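Local coordinates for protein inorganic pyrophosphatase (Thermus thermophilus, PDB 2PRD) that probably hydrolyses inorganic pyrophosphate to two phosphate ions with magnesium as cofactor, working as a homohexamer, at residues Q49-P52 against G53-F57; E31-P34 against D35-A38. One frame throughout, in Å; residues are numbered along the deposited sequence.

Interaction 1: Q49-P52 against G53-F57; sequences QFYP and GDYGF
Between Tyr51 and Tyr55 the backbone bends at Pro52 (phi -72°) and then runs extended through Gly53 into strand 54-57, which lies between strands 15-22 and 70-74 in the mixed sheet of the pyrophosphatase fold. The bend is tight enough to bring Tyr51 C and Gly53 N to 3.1 Å. Proline suits it because its ring fixes phi, and the ring lies against the start of the next peptide, Pro52 CG 3.6 Å from Gly53 N. Glycine follows well: a side chain at Gly53 would press on the Pro52 carbonyl oxygen.

Both tyrosines project to the same side of this bend. The backbone brings Tyr55 CB to 3.8 Å from Tyr51 CD2, and chi1 (-177°), with CG opposite the backbone N and beside the carbonyl carbon, turns the ring so that Tyr55 CG also meets Tyr51 CE2 at 3.9 Å. The two rings meet obliquely, centroids 5.6 Å apart and planes at 42°. Aromatic rings fill this buried site, where Lys29 touches both and Phe135 meets Tyr51. The polar end of Tyr55 looks elsewhere: its OH is hydrogen-bonded to Asp70, a predicted magnesium ligand, in keeping with the predicted substrate-binding role of Tyr55. Near the bend Gly53 O is buried without a partner, lying at the edge of the Tyr51 ring, near its plane, and 3.4 Å from Tyr51 CB.

Interaction 2: E31-P34 against D35-A38; sequences EYDP and DLGA
Asp33 and Ala38 pair across a beta hairpin whose turn is Pro34 to Gly37, joining strands 28-33 and 38-44. Backbone hydrogen bonds define it. Asp33 N donates to Ala38 O at 3.0 Å, nearly straight at 163°, and Asp33 O receives Ala38 N at 3.2 Å. Gly37, whose positive phi (67°) favours glycine, and Ala38 both face Asp33 as a G1 beta bulge; Gly37 N lies so close to Asp33 O that this bond is doubtful in detail. Proline suits the start of the turn because its ring holds the phi needed there.

Asp33 also accepts a hydrogen bond through its side chain. With CG anti to the backbone N (chi1 -166°), the carboxylate reaches over the turn, and OD1 accepts Leu36 N at 2.9 Å, the donor standing above the carboxylate plane. A water lies 3.3 Å from Asp33 OD2 and 3.2 Å from Asp35 OD2 and can bridge the two carboxylates only loosely.

In packing, the Tyr32 ring lies obliquely by the Gly37-Ala38 peptide, OH 3.7 Å from Gly37 CA. Leu36 crosses Asp33, its CG 3.7 Å from Asp33 CG, while beyond the turn it packs on Pro7 of a neighbouring subunit.

With an alanine in place of Asp33 the OD1 acceptor is gone, and Leu36 N would probably lose that bond while the Leu36 side chain lost the carboxylate it packs against. The Leu36 N-H probably helps to balance the negative charge of Asp33, whose OD1 lies 4.7 Å from the like-charged Asp35 OD2.

In the fold
Along the chain interaction 2 comes first: it is the hairpin end of the two-stranded antiparallel sheet formed by 28-33 and 38-44, and the chain then runs through a loop to interaction 1, which leads into strand 54-57 of the larger mixed sheet. Their centres are about 18 Å apart, interaction 1 deep in the chain, about 7 Å from its centre, and interaction 2 farther out, about 17 Å. They meet where Phe57 CE2 packs on Tyr32 CB at 4.0 Å, which is one point where the hairpin touches the larger sheet. Lys29, a predicted substrate ligand, sits on strand 28-33 and touches Tyr51 and Tyr55, linking hairpin and active-site region.

Interaction 1: Q49-P52 against G53-F57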
loop_
_atom_site.group_PDB
_atom_site.type_symbol
_atom_site.label_atom_id
_atom_site.label_comp_id
_atom_site.label_asym_id
_atom_site.label_seq_id
_atom_site.Cartn_x
_atom_site.Cartn_y
_atom_site.Cartn_z
ATOM N N GLN A 49 -7.026 -5.210 14.308
ATOM C CA GLN A 49 -7.640 -3.918 14.215
ATOM C C GLN A 49 -6.693 -2.803 13.847
ATOM O O GLN A 49 -5.468 -2.938 13.862
ATOM C CB GLN A 49 -8.232 -3.491 15.629
ATOM C CG GLN A 49 -9.134 -4.615 16.115
ATOM C CD GLN A 49 -9.629 -4.420 17.529
ATOM O OE1 GLN A 49 -10.691 -3.839 17.751
ATOM N NE2 GLN A 49 -8.861 -4.932 18.481
ATOM N N PHE A 50 -7.336 -1.672 13.551
ATOM C CA PHE A 50 -6.649 -0.424 13.163
ATOM C C PHE A 50 -7.476 0.768 13.616
ATOM O O PHE A 50 -8.685 0.612 13.766
ATOM C CB PHE A 50 -6.382 -0.428 11.647
ATOM C CG PHE A 50 -7.598 -0.545 10.792
ATOM C CD1 PHE A 50 -8.434 0.555 10.642
ATOM C CD2 PHE A 50 -7.899 -1.733 10.151
ATOM C CE1 PHE A 50 -9.548 0.477 9.843
ATOM C CE2 PHE A 50 -9.019 -1.810 9.351
ATOM C CZ PHE A 50 -9.869 -0.733 9.236
ATOM N N TYR A 51 -6.816 1.909 13.832
ATOM C CA TYR A 51 -7.524 3.121 14.261
ATOM C C TYR A 51 -8.484 3.522 13.172
ATOM O O TYR A 51 -8.076 3.596 11.998
ATOM C CB TYR A 51 -6.496 4.246 14.543
ATOM C CG TYR A 51 -6.053 4.146 15.992
ATOM C CD1 TYR A 51 -5.175 3.163 16.416
ATOM C CD2 TYR A 51 -6.567 5.024 16.931
ATOM C CE1 TYR A 51 -4.835 3.045 17.749
ATOM C CE2 TYR A 51 -6.267 4.901 18.288
ATOM C CZ TYR A 51 -5.394 3.907 18.670
ATOM O OH TYR A 51 -5.009 3.810 19.975
ATOM N N PRO A 52 -9.722 3.787 13.543
ATOM C CA PRO A 52 -10.768 4.186 12.604
ATOM C C PRO A 52 -10.591 5.583 12.078
ATOM O O PRO A 52 -11.277 6.032 11.128
ATOM C CB PRO A 52 -12.026 3.832 13.404
ATOM C CG PRO A 52 -11.596 4.351 14.783
ATOM C CD PRO A 52 -10.225 3.697 14.933
ATOM N N GLY A 53 -9.645 6.357 12.591
ATOM C CA GLY A 53 -9.393 7.732 12.072
ATOM C C GLY A 53 -8.027 8.074 12.622
ATOM O O GLY A 53 -7.598 7.231 13.444
ATOM N N ASP A 54 -7.444 9.182 12.257
ATOM C CA ASP A 54 -6.132 9.601 12.749
ATOM C C ASP A 54 -6.212 10.099 14.183
ATOM O O ASP A 54 -7.086 10.906 14.490
ATOM C CB ASP A 54 -5.451 10.681 11.826
ATOM C CG ASP A 54 -5.442 10.333 10.389
ATOM O OD1 ASP A 54 -6.408 10.640 9.667
ATOM O OD2 ASP A 54 -4.417 9.770 9.898
ATOM N N TYR A 55 -5.353 9.579 15.047
ATOM C CA TYR A 55 -5.368 9.920 16.457
ATOM C C TYR A 55 -4.228 10.801 16.943
ATOM O O TYR A 55 -3.065 10.552 16.659
ATOM C CB TYR A 55 -5.436 8.586 17.242
ATOM C CG TYR A 55 -5.542 8.743 18.748
ATOM C CD1 TYR A 55 -6.788 8.977 19.327
ATOM C CD2 TYR A 55 -4.453 8.632 19.593
ATOM C CE1 TYR A 55 -6.937 9.108 20.716
ATOM C CE2 TYR A 55 -4.585 8.730 20.960
ATOM C CZ TYR A 55 -5.822 8.978 21.499
ATOM O OH TYR A 55 -5.983 9.113 22.869
ATOM N N GLY A 56 -4.567 11.816 17.794
ATOM C CA GLY A 56 -3.388 12.647 18.223
ATOM C C GLY A 56 -3.914 13.459 19.407
ATOM O O GLY A 56 -4.946 13.053 19.910
ATOM N N PHE A 57 -3.221 14.525 19.692
ATOM C CA PHE A 57 -3.609 15.363 20.837
ATOM C C PHE A 57 -3.641 16.814 20.484
ATOM O O PHE A 57 -2.980 17.151 19.485
ATOM C CB PHE A 57 -2.580 15.083 21.971
ATOM C CG PHE A 57 -1.185 15.585 21.735
ATOM C CD1 PHE A 57 -0.818 16.909 21.948
ATOM C CD2 PHE A 57 -0.181 14.721 21.315
ATOM C CE1 PHE A 57 0.449 17.363 21.711
ATOM C CE2 PHE A 57 1.105 15.162 21.065
ATOM C CZ PHE A 57 1.440 16.483 21.285
#

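Interaction 2: E31-P34 against D35-A38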
loop_
_atom_site.group_PDB
_atom_site.type_symbol
_atom_site.label_atom_id
_atom_site.label_comp_id
_atom_site.label_asym_id
_atom_site.label_seq_id
_atom_site.Cartn_x
_atom_site.Cartn_y
_atom_site.Cartn_z
ATOM N N GLU A 31 3.198 7.237 20.033
ATOM C CA GLU A 31 2.898 8.333 20.960
ATOM C C GLU A 31 4.062 9.318 20.981
ATOM O O GLU A 31 5.178 8.805 20.939
ATOM C CB GLU A 31 2.983 7.797 22.388
ATOM C CG GLU A 31 1.694 7.205 22.875
ATOM C CD GLU A 31 1.907 6.708 24.317
ATOM O OE1 GLU A 31 3.065 6.941 24.735
ATOM O OE2 GLU A 31 0.952 6.120 24.856
ATOM N N TYR A 32 3.735 10.576 21.190
ATOM C CA TYR A 32 4.832 11.551 21.288
ATOM C C TYR A 32 5.290 11.557 22.742
ATOM O O TYR A 32 4.447 11.607 23.635
ATOM C CB TYR A 32 4.359 12.926 20.881
ATOM C CG TYR A 32 5.433 13.949 21.132
ATOM C CD1 TYR A 32 6.498 14.018 20.248
ATOM C CD2 TYR A 32 5.393 14.801 22.236
ATOM C CE1 TYR A 32 7.518 14.956 20.451
ATOM C CE2 TYR A 32 6.407 15.732 22.447
ATOM C CZ TYR A 32 7.455 15.785 21.546
ATOM O OH TYR A 32 8.468 16.714 21.688
ATOM N N ASP A 33 6.567 11.417 22.917
ATOM C CA ASP A 33 7.280 11.392 24.168
ATOM C C ASP A 33 8.100 12.670 24.384
ATOM O O ASP A 33 9.220 12.797 23.878
ATOM C CB ASP A 33 8.254 10.191 24.178
ATOM C CG ASP A 33 8.747 9.974 25.612
ATOM O OD1 ASP A 33 9.132 10.970 26.247
ATOM O OD2 ASP A 33 8.706 8.824 26.104
ATOM N N PRO A 34 7.536 13.588 25.155
ATOM C CA PRO A 34 8.158 14.866 25.464
ATOM C C PRO A 34 9.533 14.734 26.086
ATOM O O PRO A 34 10.448 15.502 25.713
ATOM C CB PRO A 34 7.132 15.572 26.309
ATOM C CG PRO A 34 6.356 14.431 26.964
ATOM C CD PRO A 34 6.199 13.456 25.800
ATOM N N ASP A 35 9.663 13.745 26.972
ATOM C CA ASP A 35 10.897 13.416 27.668
ATOM C C ASP A 35 12.002 13.007 26.708
ATOM O O ASP A 35 13.131 13.440 26.926
ATOM C CB ASP A 35 10.739 12.284 28.704
ATOM C CG ASP A 35 10.021 12.805 29.947
ATOM O OD1 ASP A 35 9.883 14.053 30.002
ATOM O OD2 ASP A 35 9.588 12.033 30.831
ATOM N N LEU A 36 11.661 12.193 25.699
ATOM C CA LEU A 36 12.620 11.753 24.686
ATOM C C LEU A 36 12.623 12.756 23.530
ATOM O O LEU A 36 13.571 12.797 22.757
ATOM C CB LEU A 36 12.231 10.416 24.103
ATOM C CG LEU A 36 12.262 9.140 24.920
ATOM C CD1 LEU A 36 11.837 8.005 23.979
ATOM C CD2 LEU A 36 13.676 8.871 25.409
ATOM N N GLY A 37 11.516 13.484 23.435
ATOM C CA GLY A 37 11.321 14.479 22.375
ATOM C C GLY A 37 11.206 13.794 21.031
ATOM O O GLY A 37 11.730 14.318 20.036
ATOM N N ALA A 38 10.543 12.646 20.995
ATOM C CA ALA A 38 10.420 11.899 19.714
ATOM C C ALA A 38 9.172 11.039 19.726
ATOM O O ALA A 38 8.593 10.883 20.817
ATOM C CB ALA A 38 11.623 10.967 19.579
HETATM O O HOH W 1 8.352 9.537 29.299
#